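Local structure of MarR-family transcriptional regulator (6PCO) at residues 76-90 / 111-125. The protein binds DNA as a MarR-family regulator of biofilm formation in Bordetella, its DNA binding being regulated by 6-hydroxynicotinic acid. Residues are numbered along the deposited sequence; the frame is centred on the assembly and turned at random.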
# COMPACT_ATOMS: atom_id res chain seq x y z
N ASP A 76 12.14 -5.27 -16.56
CA ASP A 76 12.58 -3.88 -16.42
C ASP A 76 12.57 -3.49 -14.94
O ASP A 76 11.51 -3.24 -14.35
CB ASP A 76 11.69 -2.92 -17.21
CG ASP A 76 12.15 -1.47 -17.11
OD1 ASP A 76 12.90 -1.15 -16.17
OD2 ASP A 76 11.78 -0.68 -17.99
N SER A 77 13.77 -3.40 -14.36
CA SER A 77 13.95 -3.22 -12.93
C SER A 77 13.75 -1.75 -12.52
O SER A 77 13.57 -1.47 -11.34
CB SER A 77 15.29 -3.76 -12.50
OG SER A 77 15.46 -5.10 -12.96
N LYS A 78 13.76 -0.82 -13.49
CA LYS A 78 13.54 0.62 -13.24
C LYS A 78 12.06 0.90 -12.94
O LYS A 78 11.73 1.88 -12.25
CB LYS A 78 13.98 1.46 -14.44
CG LYS A 78 15.48 1.72 -14.55
CD LYS A 78 15.88 2.29 -15.90
CE LYS A 78 17.13 3.16 -15.85
NZ LYS A 78 17.48 3.70 -17.19
N LEU A 79 11.19 0.01 -13.46
CA LEU A 79 9.75 0.19 -13.47
C LEU A 79 9.14 -0.23 -12.13
O LEU A 79 9.35 -1.34 -11.70
CB LEU A 79 9.20 -0.68 -14.61
CG LEU A 79 7.80 -0.31 -15.11
CD1 LEU A 79 7.81 1.03 -15.84
CD2 LEU A 79 7.25 -1.41 -16.00
N THR A 80 8.38 0.66 -11.49
CA THR A 80 7.65 0.35 -10.24
C THR A 80 6.22 -0.10 -10.55
O THR A 80 5.71 0.16 -11.62
CB THR A 80 7.64 1.56 -9.30
OG1 THR A 80 6.81 2.60 -9.82
CG2 THR A 80 9.03 2.11 -9.07
N ALA A 81 5.61 -0.80 -9.59
CA ALA A 81 4.20 -1.22 -9.63
C ALA A 81 3.29 -0.03 -9.96
O ALA A 81 2.41 -0.14 -10.82
CB ALA A 81 3.81 -1.87 -8.33
N ALA A 82 3.53 1.11 -9.31
CA ALA A 82 2.75 2.33 -9.56
C ALA A 82 3.00 2.84 -11.00
O ALA A 82 2.08 3.17 -11.73
CB ALA A 82 3.07 3.38 -8.52
N GLN A 83 4.26 2.89 -11.40
CA GLN A 83 4.61 3.30 -12.74
C GLN A 83 3.84 2.44 -13.76
O GLN A 83 3.28 2.96 -14.76
CB GLN A 83 6.12 3.16 -12.95
CG GLN A 83 6.92 4.38 -12.56
CD GLN A 83 8.40 4.08 -12.52
OE1 GLN A 83 8.98 3.60 -13.49
NE2 GLN A 83 9.00 4.34 -11.38
N PHE A 84 3.84 1.12 -13.53
CA PHE A 84 3.29 0.19 -14.51
C PHE A 84 1.78 0.46 -14.65
O PHE A 84 1.26 0.65 -15.75
CB PHE A 84 3.61 -1.26 -14.11
CG PHE A 84 2.89 -2.28 -14.94
CD1 PHE A 84 3.23 -2.49 -16.26
CD2 PHE A 84 1.82 -3.00 -14.42
CE1 PHE A 84 2.55 -3.41 -17.04
CE2 PHE A 84 1.14 -3.91 -15.20
CZ PHE A 84 1.51 -4.12 -16.51
N VAL A 85 1.10 0.52 -13.51
CA VAL A 85 -0.32 0.77 -13.46
C VAL A 85 -0.66 2.08 -14.19
O VAL A 85 -1.61 2.12 -14.97
CB VAL A 85 -0.80 0.77 -12.00
CG1 VAL A 85 -2.15 1.44 -11.83
CG2 VAL A 85 -0.84 -0.66 -11.48
N VAL A 86 0.07 3.17 -13.91
CA VAL A 86 -0.20 4.42 -14.59
C VAL A 86 -0.13 4.18 -16.10
O VAL A 86 -0.98 4.66 -16.83
CB VAL A 86 0.75 5.54 -14.18
CG1 VAL A 86 0.63 6.73 -15.11
CG2 VAL A 86 0.54 5.98 -12.75
N LEU A 87 0.88 3.44 -16.55
CA LEU A 87 1.08 3.18 -17.97
C LEU A 87 -0.13 2.42 -18.53
O LEU A 87 -0.61 2.79 -19.59
CB LEU A 87 2.39 2.42 -18.19
CG LEU A 87 3.67 3.25 -18.05
CD1 LEU A 87 4.86 2.35 -17.85
CD2 LEU A 87 3.89 4.15 -19.26
N CYS A 88 -0.60 1.40 -17.81
CA CYS A 88 -1.80 0.63 -18.19
C CYS A 88 -3.02 1.56 -18.27
O CYS A 88 -3.82 1.45 -19.18
CB CYS A 88 -2.07 -0.52 -17.24
SG CYS A 88 -0.88 -1.87 -17.44
N ALA A 89 -3.12 2.52 -17.35
CA ALA A 89 -4.26 3.43 -17.40
C ALA A 89 -4.21 4.27 -18.69
O ALA A 89 -5.25 4.55 -19.26
CB ALA A 89 -4.34 4.28 -16.16
N LEU A 90 -3.02 4.67 -19.16
CA LEU A 90 -2.91 5.51 -20.34
C LEU A 90 -3.22 4.69 -21.60
O LEU A 90 -3.86 5.18 -22.52
CB LEU A 90 -1.52 6.14 -20.41
CG LEU A 90 -1.23 7.15 -19.31
CD1 LEU A 90 0.17 7.70 -19.47
CD2 LEU A 90 -2.23 8.29 -19.30
N THR A 111 1.86 10.46 -5.51
CA THR A 111 2.43 9.30 -6.19
C THR A 111 2.32 9.48 -7.72
O THR A 111 3.29 9.19 -8.45
CB THR A 111 1.79 8.00 -5.70
OG1 THR A 111 1.81 7.95 -4.27
CG2 THR A 111 2.46 6.76 -6.27
N VAL A 112 1.17 9.96 -8.21
CA VAL A 112 0.96 10.12 -9.67
C VAL A 112 1.97 11.12 -10.24
O VAL A 112 2.63 10.81 -11.21
CB VAL A 112 -0.49 10.48 -10.05
CG1 VAL A 112 -0.62 10.83 -11.52
CG2 VAL A 112 -1.47 9.37 -9.71
N ARG A 113 2.09 12.32 -9.66
CA ARG A 113 2.98 13.35 -10.25
C ARG A 113 4.41 12.79 -10.30
O ARG A 113 5.19 13.06 -11.24
CB ARG A 113 2.92 14.68 -9.49
CG ARG A 113 3.48 14.60 -8.08
CD ARG A 113 3.38 15.88 -7.26
NE ARG A 113 3.91 15.63 -5.92
CZ ARG A 113 5.18 15.30 -5.66
NH1 ARG A 113 6.10 15.28 -6.64
NH2 ARG A 113 5.52 14.96 -4.43
N GLY A 114 4.75 12.00 -9.28
CA GLY A 114 6.06 11.42 -9.18
C GLY A 114 6.28 10.42 -10.29
O GLY A 114 7.30 10.46 -10.98
N VAL A 115 5.30 9.52 -10.47
CA VAL A 115 5.31 8.58 -11.60
C VAL A 115 5.44 9.35 -12.92
O VAL A 115 6.29 9.02 -13.75
CB VAL A 115 4.05 7.71 -11.63
CG1 VAL A 115 3.91 7.03 -12.97
CG2 VAL A 115 4.03 6.71 -10.48
N ILE A 116 4.61 10.36 -13.13
CA ILE A 116 4.60 10.99 -14.41
C ILE A 116 5.98 11.57 -14.69
O ILE A 116 6.50 11.42 -15.79
CB ILE A 116 3.47 12.03 -14.53
CG1 ILE A 116 2.11 11.32 -14.57
CG2 ILE A 116 3.67 12.91 -15.75
CD1 ILE A 116 0.96 12.26 -14.60
N GLU A 117 6.56 12.22 -13.67
CA GLU A 117 7.85 12.90 -13.79
C GLU A 117 8.91 11.86 -14.17
O GLU A 117 9.66 12.06 -15.14
CB GLU A 117 8.17 13.66 -12.49
CG GLU A 117 7.53 15.06 -12.42
CD GLU A 117 7.38 15.65 -11.02
OE1 GLU A 117 8.23 15.34 -10.14
OE2 GLU A 117 6.40 16.39 -10.79
N ARG A 118 8.93 10.71 -13.48
CA ARG A 118 9.86 9.61 -13.79
C ARG A 118 9.63 9.10 -15.23
O ARG A 118 10.58 8.99 -16.00
CB ARG A 118 9.76 8.49 -12.74
CG ARG A 118 10.33 8.86 -11.38
CD ARG A 118 10.24 7.72 -10.38
NE ARG A 118 10.75 8.03 -9.05
CZ ARG A 118 10.93 7.12 -8.09
NH1 ARG A 118 10.56 5.87 -8.28
NH2 ARG A 118 11.50 7.46 -6.94
N LEU A 119 8.38 8.81 -15.61
CA LEU A 119 8.07 8.30 -16.96
C LEU A 119 8.38 9.36 -18.03
O LEU A 119 8.89 9.01 -19.10
CB LEU A 119 6.62 7.81 -17.02
CG LEU A 119 6.27 6.63 -16.10
CD1 LEU A 119 4.78 6.31 -16.15
CD2 LEU A 119 7.06 5.36 -16.42
N LYS A 120 8.12 10.65 -17.75
CA LYS A 120 8.54 11.74 -18.67
C LYS A 120 10.05 11.62 -18.98
O LYS A 120 10.47 11.74 -20.12
CB LYS A 120 8.19 13.13 -18.11
N ALA A 121 10.86 11.33 -17.96
CA ALA A 121 12.32 11.27 -18.10
C ALA A 121 12.73 10.15 -19.07
O ALA A 121 13.53 10.35 -19.95
CB ALA A 121 12.98 11.13 -16.74
N ARG A 122 12.15 8.96 -18.92
CA ARG A 122 12.48 7.84 -19.77
C ARG A 122 11.75 7.94 -21.12
O ARG A 122 11.77 6.99 -21.89
CB ARG A 122 12.14 6.53 -19.06
CG ARG A 122 12.91 6.28 -17.77
CD ARG A 122 12.57 4.96 -17.08
NE ARG A 122 12.85 3.83 -17.96
CZ ARG A 122 12.35 2.61 -17.83
NH1 ARG A 122 11.72 2.25 -16.73
NH2 ARG A 122 12.48 1.76 -18.83
N LYS A 123 11.09 9.08 -21.40
CA LYS A 123 10.38 9.32 -22.68
C LYS A 123 9.27 8.28 -22.95
O LYS A 123 8.91 8.07 -24.10
CB LYS A 123 11.38 9.26 -23.84
CG LYS A 123 12.41 10.38 -23.87
CD LYS A 123 11.96 11.60 -24.64
CE LYS A 123 13.13 12.42 -25.16
NZ LYS A 123 13.95 12.97 -24.05
N LEU A 124 8.71 7.68 -21.89
CA LEU A 124 7.66 6.66 -22.00
C LEU A 124 6.26 7.30 -22.06
O LEU A 124 5.29 6.65 -22.46
CB LEU A 124 7.76 5.71 -20.82
CG LEU A 124 9.05 4.89 -20.73
CD1 LEU A 124 9.08 4.13 -19.41
CD2 LEU A 124 9.21 3.93 -21.91
N LEU A 125 6.15 8.57 -21.64
CA LEU A 125 4.92 9.34 -21.86
C LEU A 125 5.30 10.76 -22.26
O LEU A 125 6.35 11.24 -21.87
CB LEU A 125 4.02 9.31 -20.62
CG LEU A 125 4.62 9.84 -19.32
CD1 LEU A 125 4.68 11.36 -19.29
CD2 LEU A 125 3.83 9.34 -18.12
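Val86 and Val115 meet tip to tip where the helical segments 81-90 and 111-121 cross at 82°, their axes 9.6 Å apart. Val86 CG2 lies 3.5 Å from Val115 CG1. The other branch of Val115, CG2, rests on Ala82 CB. One turn on, Leu119 puts CD1 against Leu87 CG at 3.8 Å and CD2 against the CG of Gln83. Leu90 CD1 and Leu125 CD2 extend this apolar seam to the start of strand 125-129. Gln83 NE2 packs by Arg118 CD (3.7 Å), at the edge of the guanidinium, the two planes nearly perpendicular, without a hydrogen bond.

A salt bridge closes one border. Arg122 NH2 donates to Asp76 OD2 at 2.7 Å, in the guanidinium plane and on the syn lone pair; NH1 adds a weak bond to the same oxygen. A bend at chi3 (59°) turns the guanidinium to Asp76. Leu124 CD1 lies over the centre of one face and Lys78 CD over the rim of the other. Asp76 OD1 accepts from Lys78 N at 2.8 Å, an Asx turn that steadies the carboxylate.

Thr80 OG1 caps helix 81-93 through Gln83 N, and a Schellman motif ends helix 109-121. The crossing joins helix 81-93 of the winged helix-turn-helix domain to its probable recognition helix, 109-121, as in MarR relatives.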